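Local coordinates for fosfomycin resistance protein FosX (PDB 1R9C) that catalyses the hydration of the antibiotic fosfomycin, with manganese as cofactor, and so confers resistance to it, at residues A[20-25]-A[45-50]. Sequence-based numbering, arbitrary orientation.
Sequences RILEGV and KFFLIG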
ATOM      1  N   ARG A  20      -8.649   9.933 -12.367  1.00 21.07           N
ATOM      2  CA  ARG A  20     -10.029  10.309 -12.071  1.00 22.00           C
ATOM      3  C   ARG A  20     -10.553   9.539 -10.853  1.00 22.04           C
ATOM      4  O   ARG A  20     -11.229  10.108  -9.999  1.00 22.57           O
ATOM      5  CB  ARG A  20     -10.925  10.184 -13.308  1.00 22.12           C
ATOM      6  CG  ARG A  20     -10.431  11.043 -14.511  1.00 24.38           C
ATOM      7  CD  ARG A  20     -10.033  12.538 -14.181  1.00 28.25           C
ATOM      8  NE  ARG A  20      -9.513  13.276 -15.347  1.00 35.18           N
ATOM      9  CZ  ARG A  20      -8.788  14.411 -15.286  1.00 37.68           C
ATOM     10  NH1 ARG A  20      -8.480  14.938 -14.093  1.00 37.58           N
ATOM     11  NH2 ARG A  20      -8.372  15.026 -16.418  1.00 35.15           N
ATOM     12  N   ILE A  21     -10.225   8.253 -10.775  1.00 21.18           N
ATOM     13  CA  ILE A  21     -10.530   7.453  -9.584  1.00 21.94           C
ATOM     14  C   ILE A  21      -9.913   8.061  -8.315  1.00 21.78           C
ATOM     15  O   ILE A  21     -10.623   8.271  -7.332  1.00 21.90           O
ATOM     16  CB  ILE A  21     -10.107   5.957  -9.788  1.00 21.27           C
ATOM     17  CG1 ILE A  21     -10.965   5.327 -10.900  1.00 22.54           C
ATOM     18  CG2 ILE A  21     -10.227   5.195  -8.486  1.00 21.53           C
ATOM     19  CD1 ILE A  21     -10.432   3.983 -11.464  1.00 22.16           C
ATOM     20  N   LEU A  22      -8.606   8.358  -8.325  1.00 21.66           N
ATOM     21  CA  LEU A  22      -7.968   8.829  -7.102  1.00 20.35           C
ATOM     22  C   LEU A  22      -8.500  10.213  -6.720  1.00 20.99           C
ATOM     23  O   LEU A  22      -8.662  10.516  -5.534  1.00 20.90           O
ATOM     24  CB  LEU A  22      -6.442   8.842  -7.262  1.00 21.41           C
ATOM     25  CG  LEU A  22      -5.746   7.492  -7.431  1.00 21.79           C
ATOM     26  CD1 LEU A  22      -4.286   7.715  -7.876  1.00 20.50           C
ATOM     27  CD2 LEU A  22      -5.791   6.734  -6.086  1.00 24.77           C
ATOM     28  N   GLU A  23      -8.801  11.043  -7.722  1.00 19.59           N
ATOM     29  CA  GLU A  23      -9.363  12.363  -7.460  1.00 20.11           C
ATOM     30  C   GLU A  23     -10.827  12.252  -6.987  1.00 20.91           C
ATOM     31  O   GLU A  23     -11.240  12.942  -6.044  1.00 19.63           O
ATOM     32  CB  GLU A  23      -9.280  13.250  -8.708  1.00 19.65           C
ATOM     33  CG  GLU A  23      -7.850  13.698  -9.007  1.00 19.64           C
ATOM     34  CD  GLU A  23      -7.739  14.470 -10.314  1.00 25.26           C
ATOM     35  OE1 GLU A  23      -8.744  14.563 -11.047  1.00 24.78           O
ATOM     36  OE2 GLU A  23      -6.640  14.979 -10.606  1.00 26.32           O
ATOM     37  N   GLY A  24     -11.571  11.347  -7.622  1.00 20.98           N
ATOM     38  CA  GLY A  24     -13.003  11.225  -7.402  1.00 21.65           C
ATOM     39  C   GLY A  24     -13.289  10.609  -6.040  1.00 22.39           C
ATOM     40  O   GLY A  24     -14.178  11.091  -5.328  1.00 23.49           O
ATOM     41  N   VAL A  25     -12.547   9.563  -5.680  1.00 21.87           N
ATOM     42  CA  VAL A  25     -12.809   8.849  -4.422  1.00 21.96           C
ATOM     43  C   VAL A  25     -12.083   9.502  -3.254  1.00 22.45           C
ATOM     44  O   VAL A  25     -12.701   9.735  -2.214  1.00 22.31           O
ATOM     45  CB  VAL A  25     -12.502   7.328  -4.479  1.00 21.96           C
ATOM     46  CG1 VAL A  25     -12.864   6.654  -3.181  1.00 22.50           C
ATOM     47  CG2 VAL A  25     -13.280   6.655  -5.559  1.00 20.70           C
ATOM     48  N   LYS A  45       2.663   9.255 -12.480  1.00 18.79           N
ATOM     49  CA  LYS A  45       2.170  10.421 -11.771  1.00 19.45           C
ATOM     50  C   LYS A  45       2.275  10.181 -10.288  1.00 19.28           C
ATOM     51  O   LYS A  45       2.166   9.033  -9.838  1.00 20.04           O
ATOM     52  CB  LYS A  45       0.685  10.639 -12.084  1.00 18.69           C
ATOM     53  CG  LYS A  45       0.383  11.106 -13.514  1.00 19.70           C
ATOM     54  CD  LYS A  45      -1.081  11.354 -13.635  1.00 20.57           C
ATOM     55  CE  LYS A  45      -1.453  12.095 -14.893  1.00 21.43           C
ATOM     56  NZ  LYS A  45      -2.811  12.692 -14.657  1.00 19.71           N
ATOM     57  N   PHE A  46       2.477  11.262  -9.528  1.00 19.83           N
ATOM     58  CA  PHE A  46       2.479  11.213  -8.065  1.00 19.97           C
ATOM     59  C   PHE A  46       1.273  12.026  -7.561  1.00 20.93           C
ATOM     60  O   PHE A  46       0.966  13.128  -8.100  1.00 20.35           O
ATOM     61  CB  PHE A  46       3.728  11.866  -7.483  1.00 20.35           C
ATOM     62  CG  PHE A  46       5.031  11.197  -7.849  1.00 20.36           C
ATOM     63  CD1 PHE A  46       6.214  11.912  -7.754  1.00 22.27           C
ATOM     64  CD2 PHE A  46       5.076   9.856  -8.242  1.00 19.79           C
ATOM     65  CE1 PHE A  46       7.446  11.318  -8.054  1.00 25.54           C
ATOM     66  CE2 PHE A  46       6.283   9.255  -8.566  1.00 23.84           C
ATOM     67  CZ  PHE A  46       7.480   9.983  -8.459  1.00 22.94           C
ATOM     68  N   PHE A  47       0.621  11.498  -6.521  1.00 19.97           N
ATOM     69  CA  PHE A  47      -0.484  12.182  -5.892  1.00 21.37           C
ATOM     70  C   PHE A  47      -0.285  12.246  -4.400  1.00 21.18           C
ATOM     71  O   PHE A  47       0.409  11.394  -3.808  1.00 21.48           O
ATOM     72  CB  PHE A  47      -1.801  11.422  -6.138  1.00 20.71           C
ATOM     73  CG  PHE A  47      -2.253  11.412  -7.571  1.00 23.47           C
ATOM     74  CD1 PHE A  47      -1.772  10.442  -8.468  1.00 23.51           C
ATOM     75  CD2 PHE A  47      -3.194  12.319  -8.013  1.00 22.24           C
ATOM     76  CE1 PHE A  47      -2.206  10.413  -9.777  1.00 23.04           C
ATOM     77  CE2 PHE A  47      -3.631  12.301  -9.361  1.00 22.58           C
ATOM     78  CZ  PHE A  47      -3.129  11.348 -10.230  1.00 20.66           C
ATOM     79  N   LEU A  48      -0.935  13.242  -3.791  1.00 20.78           N
ATOM     80  CA  LEU A  48      -1.071  13.279  -2.341  1.00 20.77           C
ATOM     81  C   LEU A  48      -2.547  13.117  -1.946  1.00 20.52           C
ATOM     82  O   LEU A  48      -3.463  13.742  -2.533  1.00 20.67           O
ATOM     83  CB  LEU A  48      -0.515  14.582  -1.753  1.00 20.93           C
ATOM     84  CG  LEU A  48       0.992  14.793  -1.562  1.00 22.45           C
ATOM     85  CD1 LEU A  48       1.331  16.234  -1.147  1.00 24.59           C
ATOM     86  CD2 LEU A  48       1.499  13.817  -0.495  1.00 23.48           C
ATOM     87  N   ILE A  49      -2.757  12.245  -0.968  1.00 20.88           N
ATOM     88  CA  ILE A  49      -4.033  12.138  -0.271  1.00 20.94           C
ATOM     89  C   ILE A  49      -3.694  12.558   1.156  1.00 21.17           C
ATOM     90  O   ILE A  49      -3.178  11.765   1.913  1.00 20.43           O
ATOM     91  CB  ILE A  49      -4.573  10.694  -0.311  1.00 20.63           C
ATOM     92  CG1 ILE A  49      -4.878  10.282  -1.765  1.00 21.02           C
ATOM     93  CG2 ILE A  49      -5.899  10.621   0.515  1.00 21.17           C
ATOM     94  CD1 ILE A  49      -5.010   8.816  -2.006  1.00 20.35           C
ATOM     95  N   GLY A  50      -3.927  13.829   1.483  1.00 22.22           N
ATOM     96  CA  GLY A  50      -3.444  14.392   2.728  1.00 22.50           C
ATOM     97  C   GLY A  50      -1.917  14.411   2.650  1.00 23.05           C
ATOM     98  O   GLY A  50      -1.326  15.061   1.780  1.00 22.41           O
TER
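L22 lays its CD1 methyl over one face of the F47 ring. CD1 of L22 is 3.8 Å from CD1 of F47 and 4.1 Å from the ring centroid, a CH-pi contact. The methyl lies 26° off the ring normal, displaced toward the CD1-CE1 rim. F47 reaches the helix with its CG anti to the carbonyl carbon (chi1 -67°). I49 also points toward the helix but stays farther off, its CD1 4.6 Å from CD2 of L22. This apolar part is buried.

The side of E23 is looser and partly open to solvent. E23 OE2 comes only to the ring edge, 4.2 Å from F47 CE2. The other oxygen, OE1, accepts a hydrogen bond from R20 NH1 at 3.1 Å, part of a salt bridge, one turn back on the helix. OE1 lies in the guanidinium plane and is met on its syn side, 23° out of the carboxylate plane. This probably steadies the carboxylate beside the ring. K45 NZ instead forms a salt bridge with E30 and a hydrogen bond with T19.

The contact packs helix 15-26 against strand 44-49 within the VOC fold. T19, E30 and I56 also touch F47. The strand runs antiparallel to both its neighbours, 29-33 and 52-58, and F46, L48 and I49 pack on the second subunit.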